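Local coordinates for protein SorB (Sorangium cellulosum, PDB 6B2V) that forms, as the pyran synthase domain of module nine of a trans-acyltransferase assembly line, a pyran ring on the way to the polyketide antibiotic sorangicin, at residues Ala78-Ala83 with Leu130-Pro135; Pro136-Arg141 with Trp240-Pro245; Leu181-His186 with Ala217-Leu222; Val213-Ile218 with Arg228-Pro233; Ala45-Gly50 with Asp98-Leu103. All blocks are in the same frame, centred on the assembly; numbering follows the deposited sequence.

Contact 1: residues Ala78-Ala83 with Leu130-Pro135; sequences ADLSIA and LVFDEP
The phenyl ring of Phe-132 is met obliquely by two aliphatic side chains, Leu-80 reaching its far end and Ile-82 its nearer side, with the carbonyl oxygen of Ser-81 also close by at a slant. Leu-80 CD2 lies 3.8 Å from Phe-132 CZ, and Ile-82 CD1 lies 3.8 Å from Phe-132 CD1. Here strands 82-90 and 123-132 pair in the predicted N-terminal hotdog fold. Ile-82 and Phe-132 form an antiparallel non-hydrogen-bonded pair whose CB atoms diverge; the ring still comes back over the first segment because its CG is anti to the carbonyl carbon (chi1 -79°). On another side of Ile-82, CG2 packs against Leu-130 CD2, and helix 64-77 adds Ala-75 to this apolar patch. The helix ends in a Schellman motif with Asp-79 at the C-prime position.

The second flat group, the carboxylate of Asp-133, splits its oxygens. OD1 touches the methyl of Ala-83, while OD2 accepts a hydrogen bond from Ser-81 OG whose very short refined length is doubtful. Backbone bonds frame the bridge: Asp-133 N donates to Ser-81 O (3.1 Å), and Ala-83 N to Val-131 O at 2.8 Å, with an angle at the hydrogen of 155°.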
# COMPACT_ATOMS: atom_id res chain seq x y z
N ALA A 78 -3.40 12.74 -15.79
CA ALA A 78 -3.43 14.18 -15.88
C ALA A 78 -2.07 14.74 -16.30
O ALA A 78 -1.81 15.84 -16.02
CB ALA A 78 -3.82 14.77 -14.56
N ASP A 79 -1.21 13.89 -16.81
CA ASP A 79 0.13 14.25 -17.23
C ASP A 79 1.05 14.75 -16.14
O ASP A 79 1.91 15.53 -16.38
CB ASP A 79 0.07 15.25 -18.38
CG ASP A 79 -0.73 14.74 -19.55
OD1 ASP A 79 -0.48 13.66 -20.00
OD2 ASP A 79 -1.60 15.46 -20.03
N LEU A 80 0.87 14.29 -14.92
CA LEU A 80 1.73 14.70 -13.83
C LEU A 80 2.76 13.61 -13.57
O LEU A 80 2.51 12.48 -13.79
CB LEU A 80 0.93 14.99 -12.56
CG LEU A 80 -0.28 15.88 -12.80
CD1 LEU A 80 -1.23 15.92 -11.62
CD2 LEU A 80 0.13 17.27 -13.21
N SER A 81 3.92 14.01 -13.08
CA SER A 81 5.00 13.10 -12.80
C SER A 81 5.15 12.96 -11.29
O SER A 81 5.51 13.85 -10.63
CB SER A 81 6.27 13.67 -13.46
OG SER A 81 7.35 12.81 -13.33
N ILE A 82 4.90 11.77 -10.79
CA ILE A 82 4.84 11.56 -9.35
C ILE A 82 6.01 10.82 -8.77
O ILE A 82 6.35 9.79 -9.24
CB ILE A 82 3.57 10.74 -9.05
CG1 ILE A 82 2.32 11.40 -9.62
CG2 ILE A 82 3.39 10.44 -7.59
CD1 ILE A 82 2.11 12.80 -9.17
N ALA A 83 6.59 11.39 -7.75
CA ALA A 83 7.68 10.81 -7.02
C ALA A 83 7.25 9.98 -5.84
O ALA A 83 7.95 9.14 -5.40
CB ALA A 83 8.60 11.91 -6.53
N LEU A 130 0.03 13.94 -3.32
CA LEU A 130 0.87 13.42 -4.37
C LEU A 130 2.04 14.38 -4.54
O LEU A 130 1.83 15.53 -4.77
CB LEU A 130 0.07 13.30 -5.65
CG LEU A 130 -0.96 12.20 -5.72
CD1 LEU A 130 -2.15 12.62 -6.51
CD2 LEU A 130 -0.43 10.93 -6.35
N VAL A 131 3.25 13.86 -4.41
CA VAL A 131 4.46 14.64 -4.49
C VAL A 131 5.06 14.52 -5.88
O VAL A 131 5.34 13.45 -6.33
CB VAL A 131 5.48 14.09 -3.50
CG1 VAL A 131 6.75 14.91 -3.53
CG2 VAL A 131 4.89 14.02 -2.10
N PHE A 132 5.23 15.67 -6.49
CA PHE A 132 5.74 15.77 -7.81
C PHE A 132 7.23 15.57 -7.82
O PHE A 132 7.90 15.72 -6.88
CB PHE A 132 5.45 17.17 -8.35
CG PHE A 132 4.05 17.39 -8.84
CD1 PHE A 132 3.09 16.45 -8.72
CD2 PHE A 132 3.70 18.59 -9.40
CE1 PHE A 132 1.82 16.67 -9.17
CE2 PHE A 132 2.45 18.83 -9.87
CZ PHE A 132 1.50 17.87 -9.75
N ASP A 133 7.72 15.23 -8.99
CA ASP A 133 9.13 15.10 -9.22
C ASP A 133 9.82 16.47 -9.16
O ASP A 133 10.97 16.52 -8.95
CB ASP A 133 9.41 14.41 -10.54
CG ASP A 133 9.31 12.95 -10.45
OD1 ASP A 133 9.78 12.34 -9.52
OD2 ASP A 133 8.78 12.36 -11.36
N GLU A 134 9.09 17.54 -9.44
CA GLU A 134 9.62 18.93 -9.45
C GLU A 134 8.86 19.86 -8.51
O GLU A 134 7.66 19.87 -8.52
CB GLU A 134 9.64 19.57 -10.83
CG GLU A 134 10.59 18.96 -11.80
CD GLU A 134 12.04 18.99 -11.38
OE1 GLU A 134 12.42 19.78 -10.57
OE2 GLU A 134 12.81 18.21 -11.89
N PRO A 135 9.54 20.62 -7.69
CA PRO A 135 10.97 20.53 -7.42
C PRO A 135 11.31 19.26 -6.65
O PRO A 135 10.44 18.67 -6.07
CB PRO A 135 11.21 21.74 -6.54
CG PRO A 135 9.95 21.90 -5.80
CD PRO A 135 8.87 21.55 -6.77

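Contact 2: residues Pro136-Arg141 with Trp240-Pro245; sequences PAQPAR and WIYSDP
Tyr-242, with Arg-141 and Trp-240, carries most of this contact between an irregular linker and the end of a strand. The aliphatic part of Arg-141 runs over one face of the tyrosine ring, CG lying 4.0 Å from the centroid and 14° off the normal. With CG anti to the backbone N (chi1 -169°), the arginine chain lies alongside the ring from CA to NE and bends at chi3 before the guanidinium. That group, turned 48° from the phenol plane, sends NE to the carbonyl of Cys-279. At the ring's edge, Tyr-242 OH donates to Pro-139 O (3.0 Å), approaching from above the carbonyl plane.

Over one face of Trp-240, Pro-139 CD sits above the five-membered ring, 3.2 Å from Trp-240 CE2, a tight CH-pi contact, and Gln-138 CA above the six-membered ring. The extended Gln-138 passes between the two aromatic residues, its NE2 making weak bonds to Ile-241 O (3.3 Å) and to Ala-83 O of strand 82-90.

The linker, leaving strand 123-132 of the predicted N-terminal hotdog, lies here against strand 232-241 of the C-terminal one, with strand 279-289 alongside and Val-131 at the rim of the Trp-240 indole, beside CZ3.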
# COMPACT_ATOMS: atom_id res chain seq x y z
N PRO A 136 12.56 18.87 -6.65
CA PRO A 136 12.89 17.60 -6.01
C PRO A 136 12.49 17.57 -4.57
O PRO A 136 12.75 18.47 -3.87
CB PRO A 136 14.39 17.52 -6.17
CG PRO A 136 14.67 18.27 -7.42
CD PRO A 136 13.69 19.41 -7.41
N ALA A 137 11.77 16.52 -4.21
CA ALA A 137 11.35 16.31 -2.85
C ALA A 137 11.53 14.86 -2.34
O ALA A 137 11.37 14.60 -1.19
CB ALA A 137 9.93 16.79 -2.67
N GLN A 138 11.93 13.97 -3.20
CA GLN A 138 12.12 12.60 -2.81
C GLN A 138 13.42 12.45 -2.08
O GLN A 138 14.44 12.83 -2.56
CB GLN A 138 12.08 11.76 -4.10
CG GLN A 138 12.04 10.26 -3.95
CD GLN A 138 12.06 9.54 -5.28
OE1 GLN A 138 13.05 9.56 -5.97
NE2 GLN A 138 10.99 8.86 -5.59
N PRO A 139 13.40 11.78 -0.94
CA PRO A 139 14.64 11.49 -0.23
C PRO A 139 15.47 10.56 -1.09
O PRO A 139 14.97 9.78 -1.85
CB PRO A 139 14.19 10.71 1.00
CG PRO A 139 12.75 10.88 1.09
CD PRO A 139 12.21 11.34 -0.20
N ALA A 140 16.77 10.59 -0.89
CA ALA A 140 17.64 9.76 -1.65
C ALA A 140 17.28 8.33 -1.36
O ALA A 140 16.94 7.99 -0.29
CB ALA A 140 19.09 10.01 -1.27
N ARG A 141 17.41 7.53 -2.38
CA ARG A 141 17.13 6.13 -2.31
C ARG A 141 18.03 5.62 -1.22
O ARG A 141 19.17 5.87 -1.20
CB ARG A 141 17.52 5.49 -3.64
CG ARG A 141 17.06 4.07 -3.83
CD ARG A 141 17.53 3.42 -5.11
NE ARG A 141 16.61 2.44 -5.61
CZ ARG A 141 16.87 1.63 -6.61
NH1 ARG A 141 18.05 1.66 -7.19
NH2 ARG A 141 15.95 0.80 -7.04
N TRP A 240 7.54 6.22 -1.23
CA TRP A 240 8.44 6.67 -2.27
C TRP A 240 8.67 5.54 -3.27
O TRP A 240 8.98 4.50 -2.88
CB TRP A 240 9.77 7.14 -1.66
CG TRP A 240 9.62 8.26 -0.68
CD1 TRP A 240 9.89 8.22 0.63
CD2 TRP A 240 9.16 9.58 -0.96
NE1 TRP A 240 9.64 9.42 1.20
CE2 TRP A 240 9.19 10.28 0.24
CE3 TRP A 240 8.75 10.23 -2.10
CZ2 TRP A 240 8.79 11.60 0.33
CZ3 TRP A 240 8.34 11.55 -1.99
CH2 TRP A 240 8.39 12.20 -0.80
N ILE A 241 8.50 5.80 -4.55
CA ILE A 241 8.61 4.82 -5.57
C ILE A 241 9.91 5.02 -6.35
O ILE A 241 10.07 6.03 -6.96
CB ILE A 241 7.46 5.08 -6.56
CG1 ILE A 241 6.12 4.99 -5.85
CG2 ILE A 241 7.53 4.10 -7.68
CD1 ILE A 241 5.02 5.77 -6.56
N TYR A 242 10.84 4.10 -6.26
CA TYR A 242 12.13 4.26 -6.93
C TYR A 242 12.30 3.53 -8.26
O TYR A 242 12.90 4.02 -9.14
CB TYR A 242 13.27 3.92 -5.97
CG TYR A 242 13.34 4.80 -4.76
CD1 TYR A 242 13.83 6.06 -4.84
CD2 TYR A 242 12.92 4.36 -3.52
CE1 TYR A 242 13.90 6.86 -3.73
CE2 TYR A 242 12.99 5.15 -2.42
CZ TYR A 242 13.46 6.41 -2.54
OH TYR A 242 13.54 7.20 -1.45
N SER A 243 11.74 2.36 -8.33
CA SER A 243 11.79 1.56 -9.53
C SER A 243 10.69 0.49 -9.57
O SER A 243 9.99 0.37 -8.66
CB SER A 243 13.19 1.03 -9.77
OG SER A 243 13.41 -0.02 -8.97
N ASP A 244 10.59 -0.28 -10.63
CA ASP A 244 9.49 -1.21 -10.75
C ASP A 244 9.46 -2.22 -9.63
O ASP A 244 10.34 -3.00 -9.49
CB ASP A 244 9.69 -1.98 -12.08
CG ASP A 244 8.51 -2.90 -12.48
OD1 ASP A 244 7.63 -3.18 -11.76
OD2 ASP A 244 8.54 -3.36 -13.60
N PRO A 245 8.34 -2.28 -8.92
CA PRO A 245 8.18 -3.17 -7.78
C PRO A 245 8.07 -4.66 -8.11
O PRO A 245 8.30 -5.51 -7.35
CB PRO A 245 6.91 -2.68 -7.10
CG PRO A 245 6.26 -1.78 -8.03
CD PRO A 245 7.20 -1.37 -9.08

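Contact 3: residues Leu181-His186 with Ala217-Leu222; sequences LVHSDH and AIFLSL
Phe-219 overlaps the imidazole of His-183 in a T-shaped stack, the phenyl edge directed at the histidine face. The ring centroids are 5.2 Å apart and the planes stand at 72°; the closest approach is Phe-219 CE1 to His-183 CD2, 3.6 Å. One face of the same phenyl ring is taken by Leu-181, whose CD2 methyl sits over its centre, 4.0 Å from the centroid. Leu-181 and His-183, two apart on the strand, both direct their CB atoms at the helix, while Val-182 between them turns to the other side. Phe-219 reaches both because its CG is anti to the backbone N (chi1 171°), which sends the ring out from the helix.

His-183 is fixed in rotation by its other end: ND1 donates to Ser-184 O (2.8 Å), close to the plane of the imidazole. Beyond it, Ser-184 OG accepts from His-186 N in an ST turn, and His-186 ND1 donates a nearly straight hydrogen bond to Asp-185 OD1, in the plane of the ring. Leu-220 packs against this turn, with CD2 3.6 Å from His-186 O, and Gln-224 binds the carbonyl of Asp-185.

Helix 160-166 flanks Phe-219 through Arg-163 and Asn-164, and Tyr-268 of strand 267-273 touches Leu-220. A long central helix lying against an antiparallel sheet is the hallmark of the hotdog fold, here the predicted C-terminal one.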
# COMPACT_ATOMS: atom_id res chain seq x y z
N LEU A 181 8.47 -16.05 5.94
CA LEU A 181 8.50 -14.95 6.85
C LEU A 181 9.31 -15.24 8.14
O LEU A 181 9.03 -16.17 8.77
CB LEU A 181 7.05 -14.60 7.23
CG LEU A 181 6.81 -13.46 8.22
CD1 LEU A 181 7.39 -12.15 7.73
CD2 LEU A 181 5.32 -13.23 8.43
N VAL A 182 10.27 -14.40 8.49
CA VAL A 182 11.02 -14.51 9.71
C VAL A 182 10.98 -13.15 10.43
O VAL A 182 10.80 -12.15 9.85
CB VAL A 182 12.49 -14.99 9.52
CG1 VAL A 182 12.57 -16.37 8.90
CG2 VAL A 182 13.29 -13.99 8.70
N HIS A 183 11.13 -13.23 11.73
CA HIS A 183 11.08 -12.04 12.51
C HIS A 183 11.75 -12.09 13.88
O HIS A 183 12.00 -13.10 14.38
CB HIS A 183 9.58 -11.63 12.67
CG HIS A 183 8.79 -12.45 13.63
ND1 HIS A 183 8.67 -12.10 14.95
CD2 HIS A 183 8.09 -13.59 13.47
CE1 HIS A 183 7.90 -12.98 15.55
NE2 HIS A 183 7.54 -13.89 14.69
N SER A 184 12.08 -10.92 14.36
CA SER A 184 12.50 -10.71 15.74
C SER A 184 11.34 -10.04 16.50
O SER A 184 10.23 -10.03 16.06
CB SER A 184 13.72 -9.80 15.87
OG SER A 184 13.43 -8.53 15.45
N ASP A 185 11.63 -9.47 17.64
CA ASP A 185 10.56 -8.79 18.36
C ASP A 185 10.19 -7.45 17.75
O ASP A 185 9.23 -6.92 18.14
CB ASP A 185 10.84 -8.62 19.86
CG ASP A 185 12.09 -7.88 20.16
OD1 ASP A 185 12.80 -7.48 19.29
OD2 ASP A 185 12.35 -7.73 21.34
N HIS A 186 10.99 -6.92 16.84
CA HIS A 186 10.74 -5.63 16.25
C HIS A 186 11.05 -5.46 14.74
O HIS A 186 10.91 -4.43 14.22
CB HIS A 186 11.53 -4.55 16.97
CG HIS A 186 13.00 -4.70 16.79
ND1 HIS A 186 13.73 -5.62 17.48
CD2 HIS A 186 13.85 -4.09 15.94
CE1 HIS A 186 14.98 -5.54 17.10
NE2 HIS A 186 15.08 -4.62 16.17
N ALA A 217 4.49 -5.87 7.88
CA ALA A 217 4.40 -4.77 8.83
C ALA A 217 3.20 -4.90 9.76
O ALA A 217 3.30 -4.62 10.89
CB ALA A 217 4.37 -3.43 8.09
N ILE A 218 2.07 -5.28 9.20
CA ILE A 218 0.90 -5.48 10.00
C ILE A 218 1.08 -6.67 10.96
O ILE A 218 0.75 -6.58 12.08
CB ILE A 218 -0.33 -5.65 9.13
CG1 ILE A 218 -0.63 -4.35 8.44
CG2 ILE A 218 -1.51 -6.12 9.95
CD1 ILE A 218 -1.52 -4.49 7.25
N PHE A 219 1.71 -7.72 10.47
CA PHE A 219 2.01 -8.85 11.30
C PHE A 219 2.89 -8.41 12.48
O PHE A 219 2.64 -8.76 13.58
CB PHE A 219 2.67 -9.95 10.42
CG PHE A 219 3.23 -11.09 11.19
CD1 PHE A 219 4.48 -11.04 11.66
CD2 PHE A 219 2.48 -12.18 11.44
CE1 PHE A 219 5.01 -12.06 12.39
CE2 PHE A 219 3.00 -13.24 12.15
CZ PHE A 219 4.26 -13.16 12.62
N LEU A 220 3.88 -7.58 12.23
CA LEU A 220 4.73 -7.08 13.27
C LEU A 220 3.95 -6.25 14.30
O LEU A 220 4.17 -6.34 15.45
CB LEU A 220 5.86 -6.25 12.67
CG LEU A 220 7.17 -6.09 13.35
CD1 LEU A 220 7.70 -7.41 13.85
CD2 LEU A 220 8.10 -5.51 12.32
N SER A 221 3.01 -5.45 13.81
CA SER A 221 2.20 -4.61 14.67
C SER A 221 1.43 -5.47 15.62
O SER A 221 1.36 -5.18 16.74
CB SER A 221 1.22 -3.73 13.84
OG SER A 221 0.50 -2.80 14.61
N LEU A 222 0.86 -6.54 15.12
CA LEU A 222 0.13 -7.49 15.95
C LEU A 222 0.99 -8.21 16.99
O LEU A 222 0.68 -8.24 18.14
CB LEU A 222 -0.61 -8.50 15.08
CG LEU A 222 -1.74 -7.88 14.27
CD1 LEU A 222 -2.24 -8.92 13.30
CD2 LEU A 222 -2.85 -7.42 15.14

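Contact 4: residues Val213-Ile218 with Arg228-Pro233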
# COMPACT_ATOMS: atom_id res chain seq x y z
N VAL A 213 3.64 -6.36 0.53
CA VAL A 213 4.55 -5.48 1.26
C VAL A 213 4.02 -5.08 2.66
O VAL A 213 4.73 -5.00 3.60
CB VAL A 213 4.86 -4.21 0.45
CG1 VAL A 213 5.83 -3.32 1.16
CG2 VAL A 213 5.39 -4.54 -0.91
N LEU A 214 2.75 -4.79 2.71
CA LEU A 214 2.12 -4.39 3.96
C LEU A 214 1.91 -5.48 5.01
O LEU A 214 1.97 -5.22 6.15
CB LEU A 214 0.81 -3.62 3.74
CG LEU A 214 0.92 -2.32 2.91
CD1 LEU A 214 -0.33 -1.49 3.01
CD2 LEU A 214 2.14 -1.49 3.26
N VAL A 215 1.68 -6.70 4.56
CA VAL A 215 1.36 -7.78 5.48
C VAL A 215 2.43 -8.01 6.53
O VAL A 215 2.10 -8.21 7.65
CB VAL A 215 0.95 -9.09 4.73
CG1 VAL A 215 1.09 -10.35 5.57
CG2 VAL A 215 -0.48 -8.98 4.33
N PRO A 216 3.69 -7.98 6.17
CA PRO A 216 4.72 -8.20 7.18
C PRO A 216 4.74 -7.12 8.26
O PRO A 216 5.06 -7.41 9.35
CB PRO A 216 6.01 -8.27 6.36
CG PRO A 216 5.54 -8.82 5.11
CD PRO A 216 4.26 -8.12 4.83
N ALA A 217 4.49 -5.87 7.88
CA ALA A 217 4.40 -4.77 8.83
C ALA A 217 3.20 -4.90 9.76
O ALA A 217 3.30 -4.62 10.89
CB ALA A 217 4.37 -3.43 8.09
N ILE A 218 2.07 -5.28 9.20
CA ILE A 218 0.90 -5.48 10.00
C ILE A 218 1.08 -6.67 10.96
O ILE A 218 0.75 -6.58 12.08
CB ILE A 218 -0.33 -5.65 9.13
CG1 ILE A 218 -0.63 -4.35 8.44
CG2 ILE A 218 -1.51 -6.12 9.95
CD1 ILE A 218 -1.52 -4.49 7.25
N ARG A 228 -4.32 -10.40 17.99
CA ARG A 228 -4.70 -11.31 16.96
C ARG A 228 -5.79 -10.82 15.99
O ARG A 228 -6.22 -11.56 15.21
CB ARG A 228 -5.19 -12.61 17.61
CG ARG A 228 -4.08 -13.53 18.00
CD ARG A 228 -4.58 -14.77 18.75
NE ARG A 228 -5.19 -15.72 17.86
CZ ARG A 228 -4.54 -16.70 17.25
NH1 ARG A 228 -3.24 -16.86 17.39
NH2 ARG A 228 -5.19 -17.50 16.51
N GLU A 229 -6.25 -9.60 16.11
CA GLU A 229 -7.26 -9.08 15.23
C GLU A 229 -6.54 -8.28 14.12
O GLU A 229 -5.71 -7.51 14.40
CB GLU A 229 -8.21 -8.19 16.02
CG GLU A 229 -9.02 -8.86 17.14
CD GLU A 229 -10.09 -9.75 16.63
OE1 GLU A 229 -10.85 -9.30 15.80
OE2 GLU A 229 -10.17 -10.89 17.08
N TRP A 230 -6.94 -8.47 12.87
CA TRP A 230 -6.27 -7.79 11.75
C TRP A 230 -6.33 -6.29 11.86
O TRP A 230 -7.28 -5.75 12.36
CB TRP A 230 -6.88 -8.21 10.41
CG TRP A 230 -6.01 -7.88 9.23
CD1 TRP A 230 -6.24 -7.00 8.27
CD2 TRP A 230 -4.73 -8.41 8.98
NE1 TRP A 230 -5.19 -6.94 7.41
CE2 TRP A 230 -4.24 -7.81 7.84
CE3 TRP A 230 -3.94 -9.33 9.63
CZ2 TRP A 230 -3.03 -8.13 7.31
CZ3 TRP A 230 -2.74 -9.65 9.10
CH2 TRP A 230 -2.29 -9.05 7.95
N ARG A 231 -5.28 -5.66 11.38
CA ARG A 231 -5.21 -4.24 11.38
C ARG A 231 -5.11 -3.73 9.94
O ARG A 231 -4.55 -4.35 9.11
CB ARG A 231 -4.06 -3.76 12.26
CG ARG A 231 -4.24 -4.07 13.75
CD ARG A 231 -3.08 -3.69 14.62
NE ARG A 231 -3.40 -3.85 16.03
CZ ARG A 231 -2.65 -3.46 17.01
NH1 ARG A 231 -1.50 -2.89 16.80
NH2 ARG A 231 -3.06 -3.62 18.24
N PHE A 232 -5.73 -2.59 9.71
CA PHE A 232 -5.79 -1.95 8.42
C PHE A 232 -5.05 -0.63 8.41
O PHE A 232 -5.03 0.04 9.37
CB PHE A 232 -7.24 -1.72 8.02
CG PHE A 232 -8.05 -2.93 8.03
CD1 PHE A 232 -8.59 -3.38 9.18
CD2 PHE A 232 -8.24 -3.62 6.90
CE1 PHE A 232 -9.34 -4.51 9.21
CE2 PHE A 232 -8.98 -4.77 6.90
CZ PHE A 232 -9.53 -5.21 8.07
N PRO A 233 -4.49 -0.28 7.26
CA PRO A 233 -3.77 0.97 7.20
C PRO A 233 -4.68 2.18 7.59
O PRO A 233 -5.74 2.24 7.15
CB PRO A 233 -3.37 1.05 5.71
CG PRO A 233 -3.21 -0.38 5.37
CD PRO A 233 -4.23 -1.14 6.11
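Ile-218, Val-215 and Leu-214 make an apolar contact with Trp-230 and Pro-233 that holds the central helix of the predicted C-terminal hotdog fold to the chain entering strand 232-241. The main interaction is CH-pi: Ile-218 CG2 stands over the indole, 3.6 Å from the centroid of its six-membered ring and 11° off the normal. The tryptophan is carried across to the helix by a CG anti to its backbone N (chi1 -163°).

Two aliphatic contacts lie beside it. Val-215 CG2 comes to the indole edge, near the ring plane and 4.0 Å from Trp-230 CZ2. One turn away from Ile-218, Leu-214 CD1 meets Pro-233 CG (3.9 Å). The helix is kinked at Pro-216, whose nitrogen has no bond to the preceding turn. An aromatic contact lies on the strand side, where Phe-232 offers a ring face to Trp-230 CD1; Asn-164 and Pro-170 also border the indole.

No hydrogen bond joins the two segments. Arg-231 starts out toward the helix, its CB 4.2 Å from Ile-218 CG2, but its extended chain leads away to a salt bridge with Asp-225 and a hydrogen bond to Ser-221, both farther along the helix. Its carbonyl is different, buried and without a partner in the model: Trp-230 NE1 lies near it but at too poor an angle to bond, and Ile-218 CD1 is 3.6 Å from Arg-231 O.

Contact 5: residues Ala45-Gly50 with Asp98-Leu103; sequences AAVFDG and DRACEL
Strands 45-48 and 101-103 run antiparallel, their axes 4.6 Å apart at closest approach, in a ladder of hydrogen-bonded pairs Ala-46/Leu-103 and Phe-48/Cys-101 flanking the non-hydrogen-bonded pair Val-47/Glu-102. Each hydrogen-bonded pair is closed by two reciprocal N-H...O bonds, as between Leu-103 N and Ala-46 O (2.8 Å) or Phe-48 N and Cys-101 O (3.0 Å). CA-H...O contacts accompany them, with Val-47 CA 3.4 Å from Cys-101 O.

Phe-48, Ala-46, Cys-101 and Leu-103 share one face of the sheet. With its CG anti to the carbonyl carbon (chi1 -54°), the Phe-48 ring leans across so that its edge meets Leu-103, CE2 lying 4.0 Å from CB. On the other face, Val-47 divides its methyls: CG1 touches Ala-100 CB (4.0 Å) and CG2 touches Glu-102 CB. The carboxylate of Glu-102 reaches back along the partner strand to Ala-45 CB, and has weak, long ion pairs with Arg-33 and Arg-104. Past the strand end, Ala-100 CB packs on Asp-49.

Behind the Phe-48 face, Phe-62 forms an edge-to-face pair with that ring, and helix 64-77 of the predicted N-terminal hotdog covers Leu-103 with Tyr-67 and Met-70. Strand 33-35 continues the sheet beyond strand 41-48.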
# COMPACT_ATOMS: atom_id res chain seq x y z
N ALA A 45 -12.82 9.08 -12.48
CA ALA A 45 -13.72 8.11 -11.94
C ALA A 45 -13.60 6.72 -12.52
O ALA A 45 -13.07 6.56 -13.56
CB ALA A 45 -15.13 8.62 -12.10
N ALA A 46 -14.04 5.74 -11.75
CA ALA A 46 -14.13 4.36 -12.14
C ALA A 46 -15.32 3.70 -11.47
O ALA A 46 -15.66 4.02 -10.41
CB ALA A 46 -12.84 3.62 -11.79
N VAL A 47 -15.92 2.74 -12.13
CA VAL A 47 -17.00 1.98 -11.58
C VAL A 47 -16.56 0.54 -11.41
O VAL A 47 -16.06 -0.01 -12.29
CB VAL A 47 -18.21 1.97 -12.52
CG1 VAL A 47 -19.30 1.12 -11.96
CG2 VAL A 47 -18.70 3.38 -12.73
N PHE A 48 -16.78 -0.02 -10.24
CA PHE A 48 -16.42 -1.38 -9.93
C PHE A 48 -17.64 -2.18 -9.61
O PHE A 48 -18.53 -1.71 -9.00
CB PHE A 48 -15.48 -1.42 -8.75
CG PHE A 48 -14.27 -0.57 -8.94
CD1 PHE A 48 -13.22 -1.02 -9.68
CD2 PHE A 48 -14.20 0.67 -8.42
CE1 PHE A 48 -12.13 -0.25 -9.88
CE2 PHE A 48 -13.10 1.45 -8.61
CZ PHE A 48 -12.05 0.99 -9.36
N ASP A 49 -17.69 -3.38 -10.13
CA ASP A 49 -18.80 -4.27 -9.89
C ASP A 49 -18.56 -5.41 -8.93
O ASP A 49 -19.46 -6.09 -8.60
CB ASP A 49 -19.40 -4.79 -11.19
CG ASP A 49 -18.50 -5.70 -11.95
OD1 ASP A 49 -17.48 -6.11 -11.47
OD2 ASP A 49 -18.85 -5.98 -13.06
N GLY A 50 -17.35 -5.55 -8.44
CA GLY A 50 -17.06 -6.60 -7.52
C GLY A 50 -16.51 -7.88 -8.10
O GLY A 50 -16.07 -8.75 -7.38
N ASP A 98 -22.77 -6.56 -3.61
CA ASP A 98 -24.13 -6.64 -4.14
C ASP A 98 -24.40 -5.88 -5.46
O ASP A 98 -25.00 -6.37 -6.38
CB ASP A 98 -25.07 -6.13 -3.04
CG ASP A 98 -24.51 -4.90 -2.31
OD1 ASP A 98 -23.55 -5.01 -1.51
OD2 ASP A 98 -25.02 -3.80 -2.56
N ARG A 99 -23.89 -4.68 -5.51
CA ARG A 99 -24.12 -3.75 -6.59
C ARG A 99 -22.87 -3.00 -6.97
O ARG A 99 -22.08 -2.72 -6.14
CB ARG A 99 -25.13 -2.78 -6.01
CG ARG A 99 -25.33 -1.41 -6.67
CD ARG A 99 -26.75 -0.90 -6.56
NE ARG A 99 -27.67 -1.80 -7.20
CZ ARG A 99 -28.29 -1.59 -8.36
NH1 ARG A 99 -28.19 -0.48 -9.04
NH2 ARG A 99 -29.06 -2.55 -8.83
N ALA A 100 -22.76 -2.57 -8.21
CA ALA A 100 -21.62 -1.77 -8.62
C ALA A 100 -21.63 -0.37 -7.96
O ALA A 100 -22.62 0.08 -7.52
CB ALA A 100 -21.57 -1.60 -10.09
N CYS A 101 -20.45 0.25 -7.88
CA CYS A 101 -20.27 1.56 -7.28
C CYS A 101 -19.21 2.37 -7.99
O CYS A 101 -18.23 1.85 -8.43
CB CYS A 101 -19.85 1.39 -5.82
SG CYS A 101 -20.04 2.81 -4.71
N GLU A 102 -19.40 3.66 -8.04
CA GLU A 102 -18.43 4.52 -8.62
C GLU A 102 -17.50 5.06 -7.56
O GLU A 102 -17.91 5.32 -6.50
CB GLU A 102 -19.12 5.69 -9.31
CG GLU A 102 -18.19 6.72 -9.92
CD GLU A 102 -18.84 8.08 -10.25
OE1 GLU A 102 -19.12 8.89 -9.39
OE2 GLU A 102 -18.99 8.37 -11.38
N LEU A 103 -16.24 5.18 -7.88
CA LEU A 103 -15.25 5.79 -7.02
C LEU A 103 -14.66 6.95 -7.78
O LEU A 103 -14.35 6.81 -8.92
CB LEU A 103 -14.16 4.79 -6.66
CG LEU A 103 -13.36 5.01 -5.42
CD1 LEU A 103 -14.21 5.15 -4.20
CD2 LEU A 103 -12.43 3.84 -5.23

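Contacts 3 and 4 are buried and use adjoining, partly overlapping faces of helix 207-225; they rest almost wholly on apolar and aromatic packing and meet through the Ser-221 to Arg-231 hydrogen bond. Contacts 1 and 5 are partly buried strand pairings in the N-terminal half, about 27 Å apart between centres, and both rely on backbone bonds; contact 5 is a regular ladder, contact 1 a single bridge where a strand begins. Contact 2, at the surface, joins the two predicted hotdog folds through CH-pi contacts and few polar bonds. It touches contact 1, where Gln-138 bonds weakly to Ala-83 O, and shares strand 232-241 with contact 4.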